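Long-range contacts in beta-d-glucoside glucohydrolase (Hypocrea jecorina, PDB 3ZYZ), which probably hydrolyses terminal, non-reducing beta-D-glucosyl residues and releases beta-D-glucose, a step in cellulose degradation: residues K158-N163 / Y217-V222; C368-C373 / E441-V446; L57-G62 / I106-G111. One frame throughout, in Å; residues are numbered along the deposited sequence.

Interaction 1 of 3, residues K158-N163 / Y217-V222; sequences KHYILN and YTLQTV. With BGC (beta-D-glucopyranose), chain D.
Tyr160, whose hydroxyl reaches across to Thr218, stands between two cis peptide bonds, one joining Lys158 to His159 and the other joining Tyr160 itself to Ile161. Its CG is anti to the backbone N (chi1 -175°), which carries the ring out toward helix 216-226. There the OH donates to Thr218 O at 2.6 Å, and it comes from 38° above the carbonyl plane. Within the helix, Val222 N bonds to Tyr217 O in a pi-type turn rather than to Thr218 O, so the phenol meets a carbonyl that lacks this usual alpha-helical donor. Leu219 CD2 sits at the ring edge, 4.2 Å from Tyr160 CD2, the leucine and the tyrosine running antiparallel past one another. Val222 CG1 packs 3.5 Å from Tyr160 OH. One water ties the backbone to the same turn, donating to Tyr160 O and accepting from Thr218 OG1 at 2.8 Å. A phenylalanine here would keep the ring but would probably leave Thr218 O without its hydroxyl donor and the strand end less firmly held to the helix. At the segment's other end, His159 NE2 lies 2.7 Å from BGC O3 in a hydrogen bond at the ring edge, and Lys158 NZ donates to BGC O3 and O4. This lysine-histidine pair, joined by a cis peptide at the end of strand 154-160, belongs to the sugar-binding site of family 3 glycoside hydrolases.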
loop_
_atom_site.group_PDB
_atom_site.type_symbol
_atom_site.label_atom_id
_atom_site.label_comp_id
_atom_site.label_asym_id
_atom_site.label_seq_id
_atom_site.Cartn_x
_atom_site.Cartn_y
_atom_site.Cartn_z
ATOM N N LYS A 158 0.606 2.082 -9.430
ATOM C CA LYS A 158 1.095 3.466 -9.334
ATOM C C LYS A 158 1.908 3.660 -8.031
ATOM O O LYS A 158 1.766 2.858 -7.125
ATOM C CB LYS A 158 -0.083 4.450 -9.451
ATOM C CG LYS A 158 -1.047 4.444 -8.258
ATOM C CD LYS A 158 -2.268 5.303 -8.516
ATOM C CE LYS A 158 -2.974 5.639 -7.215
ATOM N NZ LYS A 158 -4.315 6.269 -7.422
ATOM N N HIS A 159 2.780 4.666 -7.921
ATOM C CA HIS A 159 3.128 5.618 -8.977
ATOM C C HIS A 159 4.561 5.387 -9.360
ATOM O O HIS A 159 5.444 5.366 -8.495
ATOM C CB HIS A 159 3.015 7.060 -8.492
ATOM C CG HIS A 159 1.698 7.389 -7.872
ATOM N ND1 HIS A 159 1.445 7.206 -6.532
ATOM C CD2 HIS A 159 0.565 7.902 -8.405
ATOM C CE1 HIS A 159 0.208 7.582 -6.264
ATOM N NE2 HIS A 159 -0.347 8.007 -7.385
ATOM N N TYR A 160 4.789 5.269 -10.662
ATOM C CA TYR A 160 6.079 4.860 -11.200
ATOM C C TYR A 160 6.850 6.073 -11.714
ATOM O O TYR A 160 6.589 6.538 -12.818
ATOM C CB TYR A 160 5.837 3.841 -12.322
ATOM C CG TYR A 160 7.070 3.213 -12.914
ATOM C CD1 TYR A 160 7.697 2.135 -12.286
ATOM C CD2 TYR A 160 7.588 3.663 -14.128
ATOM C CE1 TYR A 160 8.823 1.545 -12.832
ATOM C CE2 TYR A 160 8.716 3.066 -14.692
ATOM C CZ TYR A 160 9.332 2.012 -14.034
ATOM O OH TYR A 160 10.456 1.418 -14.579
ATOM N N ILE A 161 7.844 6.565 -10.962
ATOM C CA ILE A 161 8.450 5.893 -9.797
ATOM C C ILE A 161 9.223 6.952 -8.992
ATOM O O ILE A 161 9.527 8.030 -9.520
ATOM C CB ILE A 161 9.404 4.740 -10.257
ATOM C CG1 ILE A 161 9.869 3.877 -9.076
ATOM C CG2 ILE A 161 10.576 5.289 -11.082
ATOM C CD1 ILE A 161 10.574 2.607 -9.495
ATOM N N LEU A 162 9.516 6.651 -7.723
ATOM C CA LEU A 162 10.294 7.521 -6.817
ATOM C C LEU A 162 9.566 8.821 -6.413
ATOM O O LEU A 162 10.199 9.857 -6.164
ATOM C CB LEU A 162 11.688 7.847 -7.384
ATOM C CG LEU A 162 12.570 6.749 -7.984
ATOM C CD1 LEU A 162 13.811 7.372 -8.600
ATOM C CD2 LEU A 162 12.942 5.724 -6.935
ATOM N N ASN A 163 8.242 8.743 -6.356
ATOM C CA ASN A 163 7.399 9.797 -5.799
ATOM C C ASN A 163 7.279 9.587 -4.276
ATOM O O ASN A 163 6.225 9.205 -3.772
ATOM C CB ASN A 163 6.039 9.748 -6.524
ATOM C CG ASN A 163 5.018 10.748 -5.992
ATOM O OD1 ASN A 163 3.815 10.583 -6.227
ATOM N ND2 ASN A 163 5.476 11.765 -5.273
ATOM N N TYR A 217 14.553 5.703 -20.203
ATOM C CA TYR A 217 15.213 4.658 -19.401
ATOM C C TYR A 217 14.235 3.899 -18.492
ATOM O O TYR A 217 14.195 2.679 -18.537
ATOM C CB TYR A 217 16.424 5.170 -18.586
ATOM C CG TYR A 217 17.051 4.053 -17.765
ATOM C CD1 TYR A 217 17.719 2.999 -18.393
ATOM C CD2 TYR A 217 16.940 4.030 -16.376
ATOM C CE1 TYR A 217 18.262 1.952 -17.663
ATOM C CE2 TYR A 217 17.484 2.993 -15.627
ATOM C CZ TYR A 217 18.152 1.952 -16.285
ATOM O OH TYR A 217 18.706 0.901 -15.563
ATOM N N THR A 218 13.441 4.612 -17.689
ATOM C CA THR A 218 12.562 3.922 -16.730
ATOM C C THR A 218 11.346 3.293 -17.409
ATOM O O THR A 218 10.940 2.190 -17.055
ATOM C CB THR A 218 12.079 4.831 -15.569
ATOM O OG1 THR A 218 11.396 5.971 -16.099
ATOM C CG2 THR A 218 13.239 5.281 -14.691
ATOM N N LEU A 219 10.770 4.006 -18.374
ATOM C CA LEU A 219 9.567 3.540 -19.079
ATOM C C LEU A 219 9.880 2.418 -20.075
ATOM O O LEU A 219 9.266 1.349 -20.036
ATOM C CB LEU A 219 8.876 4.700 -19.807
ATOM C CG LEU A 219 8.294 5.846 -18.961
ATOM C CD1 LEU A 219 7.696 6.934 -19.875
ATOM C CD2 LEU A 219 7.258 5.335 -17.964
ATOM N N GLN A 220 10.831 2.673 -20.968
ATOM C CA GLN A 220 11.117 1.725 -22.040
ATOM C C GLN A 220 12.069 0.635 -21.573
ATOM O O GLN A 220 11.724 -0.534 -21.603
ATOM C CB GLN A 220 11.671 2.439 -23.286
ATOM C CG GLN A 220 11.736 1.556 -24.547
ATOM C CD GLN A 220 10.380 0.950 -24.903
ATOM O OE1 GLN A 220 9.401 1.668 -25.145
ATOM N NE2 GLN A 220 10.318 -0.379 -24.927
ATOM N N THR A 221 13.259 1.029 -21.128
ATOM C CA THR A 221 14.311 0.064 -20.824
ATOM C C THR A 221 13.964 -0.776 -19.614
ATOM O O THR A 221 14.006 -1.996 -19.684
ATOM C CB THR A 221 15.679 0.762 -20.639
ATOM O OG1 THR A 221 15.949 1.536 -21.807
ATOM C CG2 THR A 221 16.806 -0.258 -20.442
ATOM N N VAL A 222 13.589 -0.130 -18.514
ATOM C CA VAL A 222 13.359 -0.863 -17.268
ATOM C C VAL A 222 11.993 -1.550 -17.241
ATOM O O VAL A 222 11.903 -2.762 -17.134
ATOM C CB VAL A 222 13.555 0.039 -16.023
ATOM C CG1 VAL A 222 13.265 -0.732 -14.739
ATOM C CG2 VAL A 222 14.970 0.595 -16.009
HETATM C C2 BGC D . -2.997 11.144 -8.178
HETATM C C3 BGC D . -3.252 9.739 -8.674
HETATM C C4 BGC D . -4.717 9.634 -9.064
HETATM C C5 BGC D . -5.087 10.709 -10.103
HETATM C C6 BGC D . -6.554 10.647 -10.523
HETATM C C1 BGC D . -3.477 12.206 -9.189
HETATM O O1 BGC D . -3.361 13.490 -8.621
HETATM O O2 BGC D . -1.614 11.242 -7.928
HETATM O O3 BGC D . -2.933 8.847 -7.625
HETATM O O4 BGC D . -4.997 8.331 -9.525
HETATM O O5 BGC D . -4.834 11.999 -9.564
HETATM O O6 BGC D . -7.358 11.104 -9.454
HETATM O O HOH W 1 8.925 6.605 -14.979
#

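Interaction 2 of 3, residues C368-C373 / E441-V446; sequences CNDKGC and EGYITV. With BGC (beta-D-glucopyranose), chain D.
Asp370 and Tyr443 meet nearly perpendicular to each other, the carboxylate and phenol planes turned 75° apart. The hydroxyl donates to the acid, with Tyr443 OH 2.6 Å from Asp370 OD2. That oxygen lies at the edge of the ring, in its plane, whereas the OH approaches from well above the carboxylate, 55° out of its plane. Tyr443 CG stands between its own backbone N and carbonyl carbon (chi1 64°), a setting that brings the end of the ring over to the 368-373 loop. The other oxygen of the acid, OD1, forms a salt bridge with Arg67, so the carboxylate is gripped on both oxygens and its rotation is limited. Beside this pair, Ile444 presents its CD1 tip to Asp370 CB at 3.8 Å. Val446 straddles the next part of the loop: its CG2 is 3.4 Å from Gly372 O, and its CG1 is 3.9 Å from Cys373 CA. The loop itself is compact, with an inverse gamma turn centred on Gly372, in which Cys373 N bonds to Lys371 O, and a disulfide between Cys368 SG and Cys373 SG. At the start of the partner loop, Glu441 OE2 accepts from BGC O1 at 2.6 Å and also forms a salt bridge with Arg169. Both loops follow neighbouring parallel strands, 348-352 and 430-437, of the C-terminal domain of family 3, and the second delivers a carboxylate to the anomeric hydroxyl of the bound glucose.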
loop_
_atom_site.group_PDB
_atom_site.type_symbol
_atom_site.label_atom_id
_atom_site.label_comp_id
_atom_site.label_asym_id
_atom_site.label_seq_id
_atom_site.Cartn_x
_atom_site.Cartn_y
_atom_site.Cartn_z
ATOM N N CYS A 368 -15.161 18.326 4.318
ATOM C CA CYS A 368 -14.150 17.291 4.283
ATOM C C CYS A 368 -14.029 16.614 2.917
ATOM O O CYS A 368 -13.900 15.392 2.840
ATOM C CB CYS A 368 -14.450 16.269 5.384
ATOM S SG CYS A 368 -13.034 15.320 5.946
ATOM N N ASN A 369 -14.046 17.401 1.840
ATOM C CA ASN A 369 -13.892 16.817 0.493
ATOM C C ASN A 369 -12.578 16.071 0.312
ATOM O O ASN A 369 -11.541 16.485 0.832
ATOM C CB ASN A 369 -14.050 17.866 -0.610
ATOM C CG ASN A 369 -15.497 18.272 -0.826
ATOM O OD1 ASN A 369 -15.772 19.356 -1.353
ATOM N ND2 ASN A 369 -16.433 17.414 -0.412
ATOM N N ASP A 370 -12.626 14.982 -0.448
ATOM C CA ASP A 370 -11.481 14.070 -0.585
ATOM C C ASP A 370 -10.943 13.644 0.792
ATOM O O ASP A 370 -9.759 13.383 0.943
ATOM C CB ASP A 370 -10.359 14.712 -1.422
ATOM C CG ASP A 370 -10.812 15.125 -2.823
ATOM O OD1 ASP A 370 -11.841 14.624 -3.336
ATOM O OD2 ASP A 370 -10.107 15.948 -3.427
ATOM N N LYS A 371 -11.822 13.588 1.791
ATOM C CA LYS A 371 -11.434 13.264 3.172
ATOM C C LYS A 371 -10.328 14.179 3.740
ATOM O O LYS A 371 -9.540 13.771 4.618
ATOM C CB LYS A 371 -11.088 11.769 3.312
ATOM C CG LYS A 371 -12.296 10.847 3.133
ATOM C CD LYS A 371 -13.427 11.292 4.050
ATOM C CE LYS A 371 -14.646 10.397 3.946
ATOM N NZ LYS A 371 -15.446 10.630 2.722
ATOM N N GLY A 372 -10.287 15.416 3.237
ATOM C CA GLY A 372 -9.332 16.440 3.687
ATOM C C GLY A 372 -9.682 17.060 5.039
ATOM O O GLY A 372 -9.835 18.282 5.158
ATOM N N CYS A 373 -9.831 16.203 6.047
ATOM C CA CYS A 373 -9.979 16.622 7.436
ATOM C C CYS A 373 -9.703 15.452 8.367
ATOM O O CYS A 373 -9.924 14.286 8.013
ATOM C CB CYS A 373 -11.367 17.211 7.714
ATOM S SG CYS A 373 -12.719 16.002 7.865
ATOM N N GLU A 441 -2.573 13.532 -0.013
ATOM C CA GLU A 441 -2.044 14.007 -1.278
ATOM C C GLU A 441 -1.839 15.509 -1.257
ATOM O O GLU A 441 -2.691 16.261 -0.757
ATOM C CB GLU A 441 -2.981 13.614 -2.421
ATOM C CG GLU A 441 -2.288 13.556 -3.767
ATOM C CD GLU A 441 -3.232 13.174 -4.876
ATOM O OE1 GLU A 441 -4.189 12.416 -4.595
ATOM O OE2 GLU A 441 -3.003 13.621 -6.024
ATOM N N GLY A 442 -0.712 15.939 -1.812
ATOM C CA GLY A 442 -0.232 17.298 -1.640
ATOM C C GLY A 442 -0.921 18.409 -2.418
ATOM O O GLY A 442 -0.247 19.309 -2.902
ATOM N N TYR A 443 -2.245 18.352 -2.547
ATOM C CA TYR A 443 -3.021 19.506 -3.047
ATOM C C TYR A 443 -4.007 20.016 -1.995
ATOM O O TYR A 443 -4.777 20.959 -2.248
ATOM C CB TYR A 443 -3.753 19.193 -4.367
ATOM C CG TYR A 443 -4.815 18.118 -4.246
ATOM C CD1 TYR A 443 -4.480 16.764 -4.367
ATOM C CD2 TYR A 443 -6.153 18.447 -4.012
ATOM C CE1 TYR A 443 -5.450 15.768 -4.252
ATOM C CE2 TYR A 443 -7.135 17.451 -3.898
ATOM C CZ TYR A 443 -6.767 16.112 -4.009
ATOM O OH TYR A 443 -7.718 15.108 -3.901
ATOM N N ILE A 444 -4.007 19.383 -0.825
ATOM C CA ILE A 444 -4.832 19.854 0.288
ATOM C C ILE A 444 -3.958 20.084 1.512
ATOM O O ILE A 444 -3.186 19.197 1.907
ATOM C CB ILE A 444 -5.976 18.876 0.680
ATOM C CG1 ILE A 444 -6.695 18.317 -0.545
ATOM C CG2 ILE A 444 -6.977 19.583 1.605
ATOM C CD1 ILE A 444 -7.893 17.390 -0.218
ATOM N N THR A 445 -4.081 21.268 2.106
ATOM C CA THR A 445 -3.395 21.571 3.355
ATOM C C THR A 445 -4.420 21.464 4.469
ATOM O O THR A 445 -5.408 22.183 4.468
ATOM C CB THR A 445 -2.696 22.958 3.323
ATOM O OG1 THR A 445 -1.701 22.956 2.293
ATOM C CG2 THR A 445 -2.000 23.269 4.653
ATOM N N VAL A 446 -4.202 20.522 5.386
ATOM C CA VAL A 446 -5.159 20.238 6.452
ATOM C C VAL A 446 -4.482 20.533 7.787
ATOM O O VAL A 446 -3.484 19.914 8.109
ATOM C CB VAL A 446 -5.675 18.775 6.390
ATOM C CG1 VAL A 446 -6.580 18.434 7.574
ATOM C CG2 VAL A 446 -6.408 18.526 5.081
HETATM C C2 BGC D . -2.997 11.144 -8.178
HETATM C C3 BGC D . -3.252 9.739 -8.674
HETATM C C4 BGC D . -4.717 9.634 -9.064
HETATM C C5 BGC D . -5.087 10.709 -10.103
HETATM C C6 BGC D . -6.554 10.647 -10.523
HETATM C C1 BGC D . -3.477 12.206 -9.189
HETATM O O1 BGC D . -3.361 13.490 -8.621
HETATM O O2 BGC D . -1.614 11.242 -7.928
HETATM O O3 BGC D . -2.933 8.847 -7.625
HETATM O O4 BGC D . -4.997 8.331 -9.525
HETATM O O5 BGC D . -4.834 11.999 -9.564
HETATM O O6 BGC D . -7.358 11.104 -9.454
#

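Interaction 3 of 3, residues L57-G62 / I106-G111. With BGC (beta-D-glucopyranose), chain D.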
loop_
_atom_site.group_PDB
_atom_site.type_symbol
_atom_site.label_atom_id
_atom_site.label_comp_id
_atom_site.label_asym_id
_atom_site.label_seq_id
_atom_site.Cartn_x
_atom_site.Cartn_y
_atom_site.Cartn_z
ATOM N N LEU A 57 -13.008 4.050 -22.667
ATOM C CA LEU A 57 -12.429 3.418 -21.485
ATOM C C LEU A 57 -12.741 4.269 -20.261
ATOM O O LEU A 57 -12.518 5.479 -20.273
ATOM C CB LEU A 57 -10.925 3.215 -21.637
ATOM C CG LEU A 57 -10.367 2.160 -20.671
ATOM C CD1 LEU A 57 -10.924 0.789 -20.983
ATOM C CD2 LEU A 57 -8.842 2.139 -20.706
ATOM N N CYS A 58 -13.297 3.644 -19.228
ATOM C CA CYS A 58 -13.668 4.383 -18.026
ATOM C C CYS A 58 -12.687 4.090 -16.900
ATOM O O CYS A 58 -12.546 2.938 -16.461
ATOM C CB CYS A 58 -15.121 4.114 -17.621
ATOM S SG CYS A 58 -15.548 4.713 -15.945
ATOM N N LEU A 59 -11.972 5.131 -16.481
ATOM C CA LEU A 59 -10.923 5.016 -15.468
ATOM C C LEU A 59 -11.353 5.739 -14.207
ATOM O O LEU A 59 -11.743 6.886 -14.278
ATOM C CB LEU A 59 -9.595 5.595 -15.984
ATOM C CG LEU A 59 -9.056 4.947 -17.276
ATOM C CD1 LEU A 59 -9.433 5.773 -18.500
ATOM C CD2 LEU A 59 -7.569 4.789 -17.210
ATOM N N GLN A 60 -11.285 5.057 -13.064
ATOM C CA GLN A 60 -11.727 5.631 -11.781
ATOM C C GLN A 60 -10.743 5.369 -10.652
ATOM O O GLN A 60 -10.117 4.309 -10.605
ATOM C CB GLN A 60 -13.087 5.040 -11.381
ATOM C CG GLN A 60 -13.905 5.878 -10.392
ATOM C CD GLN A 60 -14.630 7.028 -11.076
ATOM O OE1 GLN A 60 -14.498 7.232 -12.285
ATOM N NE2 GLN A 60 -15.406 7.776 -10.308
ATOM N N ASP A 61 -10.620 6.326 -9.727
ATOM C CA ASP A 61 -9.926 6.063 -8.456
ATOM C C ASP A 61 -10.774 5.104 -7.592
ATOM O O ASP A 61 -11.962 4.922 -7.854
ATOM C CB ASP A 61 -9.644 7.366 -7.705
ATOM C CG ASP A 61 -8.592 8.227 -8.396
ATOM O OD1 ASP A 61 -7.501 7.690 -8.690
ATOM O OD2 ASP A 61 -8.870 9.433 -8.653
ATOM N N GLY A 62 -10.171 4.436 -6.610
ATOM C CA GLY A 62 -8.730 4.402 -6.411
ATOM C C GLY A 62 -8.345 3.115 -5.686
ATOM O O GLY A 62 -9.074 2.126 -5.752
ATOM N N ILE A 106 -16.968 0.583 -14.293
ATOM C CA ILE A 106 -15.623 1.105 -14.497
ATOM C C ILE A 106 -14.722 -0.026 -15.014
ATOM O O ILE A 106 -14.789 -1.133 -14.490
ATOM C CB ILE A 106 -15.079 1.614 -13.158
ATOM C CG1 ILE A 106 -15.984 2.746 -12.625
ATOM C CG2 ILE A 106 -13.622 2.054 -13.288
ATOM C CD1 ILE A 106 -16.002 2.855 -11.135
ATOM N N HIS A 107 -13.893 0.253 -16.024
ATOM C CA HIS A 107 -12.953 -0.730 -16.597
ATOM C C HIS A 107 -11.594 -0.732 -15.874
ATOM O O HIS A 107 -10.985 -1.788 -15.681
ATOM C CB HIS A 107 -12.711 -0.448 -18.083
ATOM C CG HIS A 107 -13.965 -0.277 -18.885
ATOM N ND1 HIS A 107 -14.385 0.950 -19.356
ATOM C CD2 HIS A 107 -14.893 -1.175 -19.293
ATOM C CE1 HIS A 107 -15.518 0.799 -20.020
ATOM N NE2 HIS A 107 -15.847 -0.482 -19.996
ATOM N N VAL A 108 -11.119 0.444 -15.479
ATOM C CA VAL A 108 -9.787 0.554 -14.870
ATOM C C VAL A 108 -9.845 1.186 -13.480
ATOM O O VAL A 108 -10.329 2.303 -13.315
ATOM C CB VAL A 108 -8.813 1.354 -15.757
ATOM C CG1 VAL A 108 -7.382 1.166 -15.280
ATOM C CG2 VAL A 108 -8.928 0.924 -17.206
ATOM N N ILE A 109 -9.377 0.452 -12.477
ATOM C CA ILE A 109 -9.271 1.011 -11.126
ATOM C C ILE A 109 -7.829 1.516 -10.950
ATOM O O ILE A 109 -6.870 0.839 -11.342
ATOM C CB ILE A 109 -9.715 -0.018 -10.032
ATOM C CG1 ILE A 109 -9.926 0.645 -8.655
ATOM C CG2 ILE A 109 -8.743 -1.185 -9.958
ATOM C CD1 ILE A 109 -11.008 1.732 -8.619
ATOM N N LEU A 110 -7.685 2.721 -10.413
ATOM C CA LEU A 110 -6.382 3.379 -10.365
ATOM C C LEU A 110 -5.618 3.044 -9.084
ATOM O O LEU A 110 -5.507 3.856 -8.166
ATOM C CB LEU A 110 -6.548 4.890 -10.579
ATOM C CG LEU A 110 -7.170 5.323 -11.915
ATOM C CD1 LEU A 110 -7.379 6.839 -11.954
ATOM C CD2 LEU A 110 -6.326 4.847 -13.121
ATOM N N GLY A 111 -5.113 1.818 -9.034
ATOM C CA GLY A 111 -4.480 1.256 -7.844
ATOM C C GLY A 111 -4.155 -0.208 -8.117
ATOM O O GLY A 111 -4.647 -0.774 -9.079
HETATM C C2 BGC D . -2.997 11.144 -8.178
HETATM C C3 BGC D . -3.252 9.739 -8.674
HETATM C C4 BGC D . -4.717 9.634 -9.064
HETATM C C5 BGC D . -5.087 10.709 -10.103
HETATM C C6 BGC D . -6.554 10.647 -10.523
HETATM C C1 BGC D . -3.477 12.206 -9.189
HETATM O O1 BGC D . -3.361 13.490 -8.621
HETATM O O2 BGC D . -1.614 11.242 -7.928
HETATM O O3 BGC D . -2.933 8.847 -7.625
HETATM O O4 BGC D . -4.997 8.331 -9.525
HETATM O O5 BGC D . -4.834 11.999 -9.564
HETATM O O6 BGC D . -7.358 11.104 -9.454
#
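Leu59 pairs with Val108 and Gln60 with Ile109 as parallel beta bridges, joining neighbouring strands of the barrel-type N-terminal domain of family 3, a member of the TIM-barrel clan. Helix 87-103 lies in the connection between them, as expected of a beta-alpha-beta crossover.

Backbone bonds set the register. Val108 N gives to Cys58 O at 3.0 Å, and His107 N shares that acceptor. Gln60 N then meets Val108 O at 2.9 Å in a nearly straight bond (173° at the hydrogen), and Leu110 N closes the series on Gln60 O, 2.9 Å away. One side chain joins this set: His107 CG is anti to its carbonyl carbon (chi1 -50°), and the ring thereby offers ND1 to Cys58 N, 2.9 Å away and just 1° out of the ring plane.

Apolar contacts are found on both faces. On one, Leu59 and Val108 stand next to each other with the same heading, while Leu57 CD2 comes within 3.7 Å of Val108 CG2. Met234 and Tyr232 of strand 232-235, at the far end of the sheet, pack against this same group, consistent with this face being turned to the barrel interior. On the opposite face Ile109 meets Val101 of helix 87-103. Ile106 CG2 crosses over Gln60 CB at 3.6 Å, whereas the Gln60 amide turns to Val43 N and Arg67 O.

The sugar is met by polar groups at the end of segment 57-62. A cis peptide links Asp61 to Gly62, and the Asp61 carboxylate takes a hydrogen bond from BGC O4; a second, from BGC O6 to OD2, is so short that its length is doubtful. Leu110 CD1 lies 3.4 Å from Asp61 OD1, beside the 2.7 Å bond from BGC O4 to that same oxygen.

Overall arrangement
Interactions 1 and 3 are buried and share one sheet, since strands 108-109 and 154-160 are neighbours in it; they touch where Lys158 NZ meets Leu110 O at 2.8 Å. Interaction 3 is strand pairing, with main-chain bonds and apolar faces, whereas interaction 1 ties a strand end to a helix by a phenol and a water. Interaction 2 lies at the surface of the C-terminal domain, joins two irregular loops, and relies on an acid-phenol bond and aliphatic tips. It touches neither of the others, but all three reach the same glucose: Asp61, Lys158 and His159 from the N-terminal domain and Glu441 from the C-terminal one place the site between domains.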